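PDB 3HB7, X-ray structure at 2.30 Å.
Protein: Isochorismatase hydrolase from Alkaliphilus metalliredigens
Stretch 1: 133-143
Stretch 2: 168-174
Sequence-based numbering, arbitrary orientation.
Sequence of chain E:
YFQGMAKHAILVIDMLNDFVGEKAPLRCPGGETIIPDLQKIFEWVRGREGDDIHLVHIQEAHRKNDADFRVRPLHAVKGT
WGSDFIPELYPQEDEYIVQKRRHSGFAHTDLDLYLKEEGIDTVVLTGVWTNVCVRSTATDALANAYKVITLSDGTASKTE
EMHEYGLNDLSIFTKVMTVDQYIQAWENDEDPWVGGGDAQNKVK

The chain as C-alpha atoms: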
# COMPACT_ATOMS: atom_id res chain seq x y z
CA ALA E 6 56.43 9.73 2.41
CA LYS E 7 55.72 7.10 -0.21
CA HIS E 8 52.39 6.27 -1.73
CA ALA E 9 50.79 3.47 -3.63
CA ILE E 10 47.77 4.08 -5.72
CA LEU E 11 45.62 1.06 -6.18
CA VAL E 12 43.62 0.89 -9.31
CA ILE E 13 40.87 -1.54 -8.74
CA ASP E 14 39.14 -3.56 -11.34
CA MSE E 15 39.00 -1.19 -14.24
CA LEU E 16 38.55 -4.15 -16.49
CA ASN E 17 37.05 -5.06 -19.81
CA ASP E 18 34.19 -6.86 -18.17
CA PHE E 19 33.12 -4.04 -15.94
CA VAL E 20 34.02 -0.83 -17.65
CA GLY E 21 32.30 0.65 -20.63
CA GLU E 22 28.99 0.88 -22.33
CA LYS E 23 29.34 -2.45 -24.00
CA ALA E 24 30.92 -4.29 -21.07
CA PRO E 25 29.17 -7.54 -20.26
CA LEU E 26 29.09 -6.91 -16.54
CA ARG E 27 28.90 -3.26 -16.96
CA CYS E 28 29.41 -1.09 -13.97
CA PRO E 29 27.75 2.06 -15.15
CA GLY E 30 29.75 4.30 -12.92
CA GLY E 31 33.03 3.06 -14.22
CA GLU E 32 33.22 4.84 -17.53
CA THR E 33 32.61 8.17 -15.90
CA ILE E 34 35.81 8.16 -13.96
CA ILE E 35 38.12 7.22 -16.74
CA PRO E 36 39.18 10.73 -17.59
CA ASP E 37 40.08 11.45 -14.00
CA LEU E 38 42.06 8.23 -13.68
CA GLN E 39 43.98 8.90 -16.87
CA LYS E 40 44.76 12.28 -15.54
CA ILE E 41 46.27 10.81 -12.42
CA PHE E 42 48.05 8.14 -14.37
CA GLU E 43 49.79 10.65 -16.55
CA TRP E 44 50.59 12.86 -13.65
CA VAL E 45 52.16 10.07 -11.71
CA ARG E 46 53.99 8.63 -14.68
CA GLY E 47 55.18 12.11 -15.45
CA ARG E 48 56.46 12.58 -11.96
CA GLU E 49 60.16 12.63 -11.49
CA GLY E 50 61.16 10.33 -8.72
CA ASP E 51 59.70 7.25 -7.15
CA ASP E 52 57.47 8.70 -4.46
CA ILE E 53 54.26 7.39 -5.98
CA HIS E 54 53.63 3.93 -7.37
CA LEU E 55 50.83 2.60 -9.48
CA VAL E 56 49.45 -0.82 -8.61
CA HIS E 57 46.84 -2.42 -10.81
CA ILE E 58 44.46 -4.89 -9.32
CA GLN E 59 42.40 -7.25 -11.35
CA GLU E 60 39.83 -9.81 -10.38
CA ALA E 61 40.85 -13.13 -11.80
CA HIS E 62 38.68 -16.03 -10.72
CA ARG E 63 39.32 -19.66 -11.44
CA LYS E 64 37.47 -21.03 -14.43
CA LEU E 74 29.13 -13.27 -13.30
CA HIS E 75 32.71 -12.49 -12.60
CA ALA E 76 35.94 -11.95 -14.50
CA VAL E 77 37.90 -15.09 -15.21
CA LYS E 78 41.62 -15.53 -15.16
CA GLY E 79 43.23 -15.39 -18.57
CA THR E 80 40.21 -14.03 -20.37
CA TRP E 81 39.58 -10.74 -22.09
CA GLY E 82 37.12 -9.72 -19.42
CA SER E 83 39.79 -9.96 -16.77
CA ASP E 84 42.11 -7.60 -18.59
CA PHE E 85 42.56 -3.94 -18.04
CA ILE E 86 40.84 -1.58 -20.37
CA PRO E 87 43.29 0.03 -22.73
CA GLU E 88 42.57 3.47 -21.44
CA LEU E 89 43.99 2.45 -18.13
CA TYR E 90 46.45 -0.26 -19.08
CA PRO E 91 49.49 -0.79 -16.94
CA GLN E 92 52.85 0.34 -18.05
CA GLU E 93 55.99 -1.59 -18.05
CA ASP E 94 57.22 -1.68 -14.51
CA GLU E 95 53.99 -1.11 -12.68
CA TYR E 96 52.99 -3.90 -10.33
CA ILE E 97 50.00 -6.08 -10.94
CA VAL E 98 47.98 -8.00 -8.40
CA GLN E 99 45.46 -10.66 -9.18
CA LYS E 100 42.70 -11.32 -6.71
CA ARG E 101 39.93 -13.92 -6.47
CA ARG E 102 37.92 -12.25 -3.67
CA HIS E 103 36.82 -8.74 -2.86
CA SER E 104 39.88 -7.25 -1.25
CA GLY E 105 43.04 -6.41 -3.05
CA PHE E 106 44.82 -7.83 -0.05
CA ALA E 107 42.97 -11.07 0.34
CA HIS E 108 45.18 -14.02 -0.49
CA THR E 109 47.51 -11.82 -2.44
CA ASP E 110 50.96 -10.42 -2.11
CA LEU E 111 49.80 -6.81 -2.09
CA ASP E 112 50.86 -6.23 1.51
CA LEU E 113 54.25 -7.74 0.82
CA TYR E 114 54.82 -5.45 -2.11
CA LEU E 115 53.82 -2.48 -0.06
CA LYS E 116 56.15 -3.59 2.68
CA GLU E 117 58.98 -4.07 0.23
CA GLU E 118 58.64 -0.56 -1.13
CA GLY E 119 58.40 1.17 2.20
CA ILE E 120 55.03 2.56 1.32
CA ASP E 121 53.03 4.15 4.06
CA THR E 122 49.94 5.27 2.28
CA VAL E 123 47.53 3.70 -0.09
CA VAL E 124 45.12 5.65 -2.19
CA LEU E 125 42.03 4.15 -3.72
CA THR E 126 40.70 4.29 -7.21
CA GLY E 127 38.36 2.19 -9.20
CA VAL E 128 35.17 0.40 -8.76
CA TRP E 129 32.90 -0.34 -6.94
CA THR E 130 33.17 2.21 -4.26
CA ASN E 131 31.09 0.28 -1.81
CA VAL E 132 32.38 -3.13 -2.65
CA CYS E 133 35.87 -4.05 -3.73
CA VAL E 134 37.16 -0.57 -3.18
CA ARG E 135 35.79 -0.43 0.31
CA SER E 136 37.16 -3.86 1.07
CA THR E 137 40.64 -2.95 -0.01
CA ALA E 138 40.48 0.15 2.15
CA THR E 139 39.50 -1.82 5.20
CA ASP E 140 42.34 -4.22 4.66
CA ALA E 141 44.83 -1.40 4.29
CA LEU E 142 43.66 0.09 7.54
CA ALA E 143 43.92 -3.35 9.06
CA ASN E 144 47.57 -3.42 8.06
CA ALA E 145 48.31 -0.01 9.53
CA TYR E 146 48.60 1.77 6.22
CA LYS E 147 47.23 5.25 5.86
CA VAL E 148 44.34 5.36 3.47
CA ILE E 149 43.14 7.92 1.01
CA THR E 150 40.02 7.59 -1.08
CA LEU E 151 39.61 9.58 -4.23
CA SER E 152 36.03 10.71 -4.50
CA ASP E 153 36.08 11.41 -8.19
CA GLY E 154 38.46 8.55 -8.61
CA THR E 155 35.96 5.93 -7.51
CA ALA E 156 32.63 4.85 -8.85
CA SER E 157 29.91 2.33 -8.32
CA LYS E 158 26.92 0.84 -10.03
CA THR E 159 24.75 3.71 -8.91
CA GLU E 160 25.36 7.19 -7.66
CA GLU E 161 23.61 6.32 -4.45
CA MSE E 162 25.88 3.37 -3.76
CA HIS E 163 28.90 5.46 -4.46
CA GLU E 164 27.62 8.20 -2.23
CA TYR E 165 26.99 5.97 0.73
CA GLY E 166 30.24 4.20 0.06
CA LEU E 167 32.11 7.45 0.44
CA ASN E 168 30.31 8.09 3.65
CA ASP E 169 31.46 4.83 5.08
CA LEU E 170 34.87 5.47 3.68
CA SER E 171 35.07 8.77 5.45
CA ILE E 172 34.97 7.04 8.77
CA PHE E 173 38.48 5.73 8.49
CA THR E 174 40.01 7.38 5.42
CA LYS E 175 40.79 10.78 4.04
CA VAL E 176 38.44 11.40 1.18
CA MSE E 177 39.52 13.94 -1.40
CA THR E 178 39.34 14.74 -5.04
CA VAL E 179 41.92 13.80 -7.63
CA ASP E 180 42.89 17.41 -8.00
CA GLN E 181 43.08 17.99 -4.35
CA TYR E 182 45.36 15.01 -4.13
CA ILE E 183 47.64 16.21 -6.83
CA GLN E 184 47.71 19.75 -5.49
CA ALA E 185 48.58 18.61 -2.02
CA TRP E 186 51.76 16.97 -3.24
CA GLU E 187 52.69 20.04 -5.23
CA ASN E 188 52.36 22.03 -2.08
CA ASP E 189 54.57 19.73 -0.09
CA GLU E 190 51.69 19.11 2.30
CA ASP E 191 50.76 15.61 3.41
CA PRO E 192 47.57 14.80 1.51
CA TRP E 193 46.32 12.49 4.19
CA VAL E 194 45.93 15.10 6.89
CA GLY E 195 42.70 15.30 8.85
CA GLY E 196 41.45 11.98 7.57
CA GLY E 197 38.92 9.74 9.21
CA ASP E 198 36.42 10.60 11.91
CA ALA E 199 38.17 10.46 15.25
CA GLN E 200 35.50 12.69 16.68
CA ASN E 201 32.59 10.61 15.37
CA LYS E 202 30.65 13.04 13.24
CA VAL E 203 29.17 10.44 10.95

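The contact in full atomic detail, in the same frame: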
# COMPACT_ATOMS: atom_id res chain seq x y z
N CYS E 133 34.46 -3.71 -3.69
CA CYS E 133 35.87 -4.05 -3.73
C CYS E 133 36.77 -2.91 -3.30
O CYS E 133 37.73 -3.12 -2.64
CB CYS E 133 36.28 -4.65 -5.07
SG CYS E 133 35.60 -6.22 -5.44
N VAL E 134 36.42 -1.70 -3.65
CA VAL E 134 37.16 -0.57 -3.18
C VAL E 134 37.10 -0.42 -1.68
O VAL E 134 38.10 -0.24 -1.04
CB VAL E 134 36.65 0.71 -3.82
CG1 VAL E 134 37.23 1.87 -3.18
CG2 VAL E 134 36.96 0.73 -5.23
N ARG E 135 35.93 -0.53 -1.11
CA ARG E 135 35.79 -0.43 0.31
C ARG E 135 36.53 -1.53 1.03
O ARG E 135 37.09 -1.30 2.07
CB ARG E 135 34.33 -0.37 0.73
CG ARG E 135 33.95 -1.32 1.81
CD ARG E 135 34.23 -0.81 3.16
NE ARG E 135 33.04 -0.23 3.73
CZ ARG E 135 32.72 -0.24 5.01
NH1 ARG E 135 33.51 -0.79 5.91
NH2 ARG E 135 31.61 0.32 5.38
N SER E 136 36.50 -2.72 0.48
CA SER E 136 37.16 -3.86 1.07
C SER E 136 38.66 -3.70 1.14
O SER E 136 39.27 -4.04 2.11
CB SER E 136 36.88 -5.10 0.25
OG SER E 136 35.63 -5.59 0.55
N THR E 137 39.24 -3.21 0.07
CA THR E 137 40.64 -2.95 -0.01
C THR E 137 41.07 -1.88 0.98
O THR E 137 42.09 -2.00 1.58
CB THR E 137 41.06 -2.63 -1.41
OG1 THR E 137 40.48 -3.58 -2.27
CG2 THR E 137 42.49 -2.72 -1.55
N ALA E 138 40.25 -0.87 1.15
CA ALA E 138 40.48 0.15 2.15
C ALA E 138 40.47 -0.37 3.56
O ALA E 138 41.27 0.04 4.34
CB ALA E 138 39.48 1.23 2.02
N THR E 139 39.54 -1.24 3.89
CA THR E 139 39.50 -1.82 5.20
C THR E 139 40.72 -2.66 5.48
O THR E 139 41.23 -2.66 6.55
CB THR E 139 38.27 -2.69 5.34
OG1 THR E 139 37.11 -1.91 5.13
CG2 THR E 139 38.19 -3.29 6.68
N ASP E 140 41.16 -3.42 4.51
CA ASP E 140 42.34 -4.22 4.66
C ASP E 140 43.61 -3.40 4.84
O ASP E 140 44.45 -3.78 5.57
CB ASP E 140 42.46 -5.23 3.53
CG ASP E 140 41.54 -6.38 3.70
OD1 ASP E 140 40.74 -6.39 4.62
OD2 ASP E 140 41.62 -7.30 2.90
N ALA E 141 43.71 -2.29 4.15
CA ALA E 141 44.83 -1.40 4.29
C ALA E 141 44.89 -0.82 5.68
O ALA E 141 45.92 -0.83 6.30
CB ALA E 141 44.70 -0.32 3.31
N LEU E 142 43.76 -0.39 6.19
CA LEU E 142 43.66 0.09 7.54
C LEU E 142 44.04 -1.01 8.50
O LEU E 142 44.68 -0.77 9.47
CB LEU E 142 42.23 0.51 7.81
CG LEU E 142 41.82 1.50 8.89
CD1 LEU E 142 41.10 0.89 10.03
CD2 LEU E 142 42.90 2.39 9.36
N ALA E 143 43.63 -2.23 8.20
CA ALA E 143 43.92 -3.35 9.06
C ALA E 143 45.41 -3.67 9.13
O ALA E 143 45.86 -4.27 10.06
CB ALA E 143 43.13 -4.54 8.64
N ASN E 168 30.63 7.77 2.29
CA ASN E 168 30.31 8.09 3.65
C ASN E 168 30.90 7.10 4.61
O ASN E 168 31.44 7.47 5.63
CB ASN E 168 28.79 8.17 3.80
CG ASN E 168 28.36 8.70 5.13
OD1 ASN E 168 27.75 7.99 5.88
ND2 ASN E 168 28.65 9.94 5.41
N ASP E 169 30.81 5.83 4.28
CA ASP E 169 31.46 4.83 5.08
C ASP E 169 32.94 5.05 5.03
O ASP E 169 33.60 4.97 6.01
CB ASP E 169 31.13 3.46 4.57
CG ASP E 169 29.97 2.85 5.25
OD1 ASP E 169 29.36 3.48 6.10
OD2 ASP E 169 29.66 1.72 4.93
N LEU E 170 33.45 5.35 3.86
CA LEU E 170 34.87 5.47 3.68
C LEU E 170 35.46 6.60 4.50
O LEU E 170 36.58 6.54 4.92
CB LEU E 170 35.25 5.54 2.22
CG LEU E 170 35.41 4.17 1.61
CD1 LEU E 170 35.55 4.21 0.18
CD2 LEU E 170 36.55 3.48 2.19
N SER E 171 34.65 7.61 4.73
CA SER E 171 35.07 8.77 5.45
C SER E 171 35.23 8.53 6.93
O SER E 171 35.73 9.35 7.63
CB SER E 171 34.09 9.89 5.20
OG SER E 171 33.09 9.88 6.16
N ILE E 172 34.76 7.41 7.40
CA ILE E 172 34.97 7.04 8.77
C ILE E 172 36.42 6.74 9.11
O ILE E 172 36.86 6.99 10.20
CB ILE E 172 34.06 5.89 9.15
CG1 ILE E 172 32.62 6.25 8.88
CG2 ILE E 172 34.24 5.53 10.58
CD1 ILE E 172 31.69 5.17 9.18
N PHE E 173 37.13 6.11 8.21
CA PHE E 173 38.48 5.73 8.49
C PHE E 173 39.50 6.17 7.46
O PHE E 173 40.63 5.85 7.60
CB PHE E 173 38.56 4.23 8.73
CG PHE E 173 38.01 3.42 7.63
CD1 PHE E 173 38.82 2.88 6.68
CD2 PHE E 173 36.67 3.22 7.52
CE1 PHE E 173 38.30 2.16 5.67
CE2 PHE E 173 36.17 2.49 6.51
CZ PHE E 173 36.97 1.97 5.59
N THR E 174 39.09 6.89 6.45
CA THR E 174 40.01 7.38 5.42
C THR E 174 39.88 8.86 5.14
O THR E 174 38.90 9.47 5.44
CB THR E 174 39.83 6.69 4.06
OG1 THR E 174 38.81 7.34 3.33
CG2 THR E 174 39.47 5.27 4.23

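The first stretch is helical, its backbone held by successive i to i+4 hydrogen bonds from Thr137 N to Cys133 O (3.1 Å) onward. The second stretch enters as the last part of a helix that begins earlier in the chain and then changes course. Its backbone here is tied partly by shorter-range bonds: Ile172 N donates to Asp169 O at 3.0 Å, and Phe173 N makes a weak bond to Leu170 O at 3.4 Å. Leu170 O also receives Thr174 N at 3.0 Å and Thr174 OG1 at 2.9 Å, so this one carbonyl gathers the chain that follows it, while Ser171 OG bonds back to Asn168 O at 3.0 Å. The two backbones keep a side-chain's distance from each other. Their CA atoms lie nearest at Arg135 and Leu170 (6.9 Å between CA atoms) and at Leu142 and Phe173 (7.7 Å between CA atoms), and no backbone hydrogen bond joins them. The contact, which buries 362 Å² in total, is therefore built from side chains, with one helix carbonyl also touching an aromatic ring.

The apolar part centres on Ala138, whose CA-to-CB bond points toward the second stretch. Its CB lies 3.7 Å from Leu170 CD2 and 3.9 Å from Phe173 CE1, so a single methyl group touches both of the larger side chains. Leu170 leaves its backbone sideways, yet its end comes nearer to the helix; with chi1 m and chi2 t, it brings CD2 to Ala138 and CD1 to within 4.4 Å of Val134 CG1. These contacts are buried. Farther along the helix, Leu142 also points toward the second stretch and sets its CG 4.0 Å from Phe173 CD1, extending the apolar surface to an exposed margin.

Phe173 has the largest covered area of any residue in either stretch. Its chi1 is p and its CA-to-CB bond points toward the helix, which carries the ring along the side chains of Arg135, Ala138, Thr139 and Leu142. The approaches differ in kind. Ala138 O meets the ring edge, near its plane, 3.9 Å from Phe173 CE1, an arrangement that places the partly negative oxygen near the slightly positive rim of the ring. Thr139 OG1 approaches Phe173 CZ obliquely at 3.9 Å, a van der Waals contact.

The polar link is a salt bridge between Arg135 and Asp169. Arg135 NH2 donates to Asp169 OD2 at 2.4 Å, a very short hydrogen bond with an N-H...O angle of 129°, well away from linear. Opposite charges account for the attraction, and the carboxylate oxygen lies at the guanidinium edge, near its plane, where the N-H groups point. Arg135 starts out sideways but its end comes nearer, which lets it reach the acid. Over one face of the same guanidinium lies Phe173 CE2, 4.3 Å from Arg135 NH1. The arginine thus meets its charged partner in plane and the aromatic ring over a face, joining the polar and apolar parts of the contact.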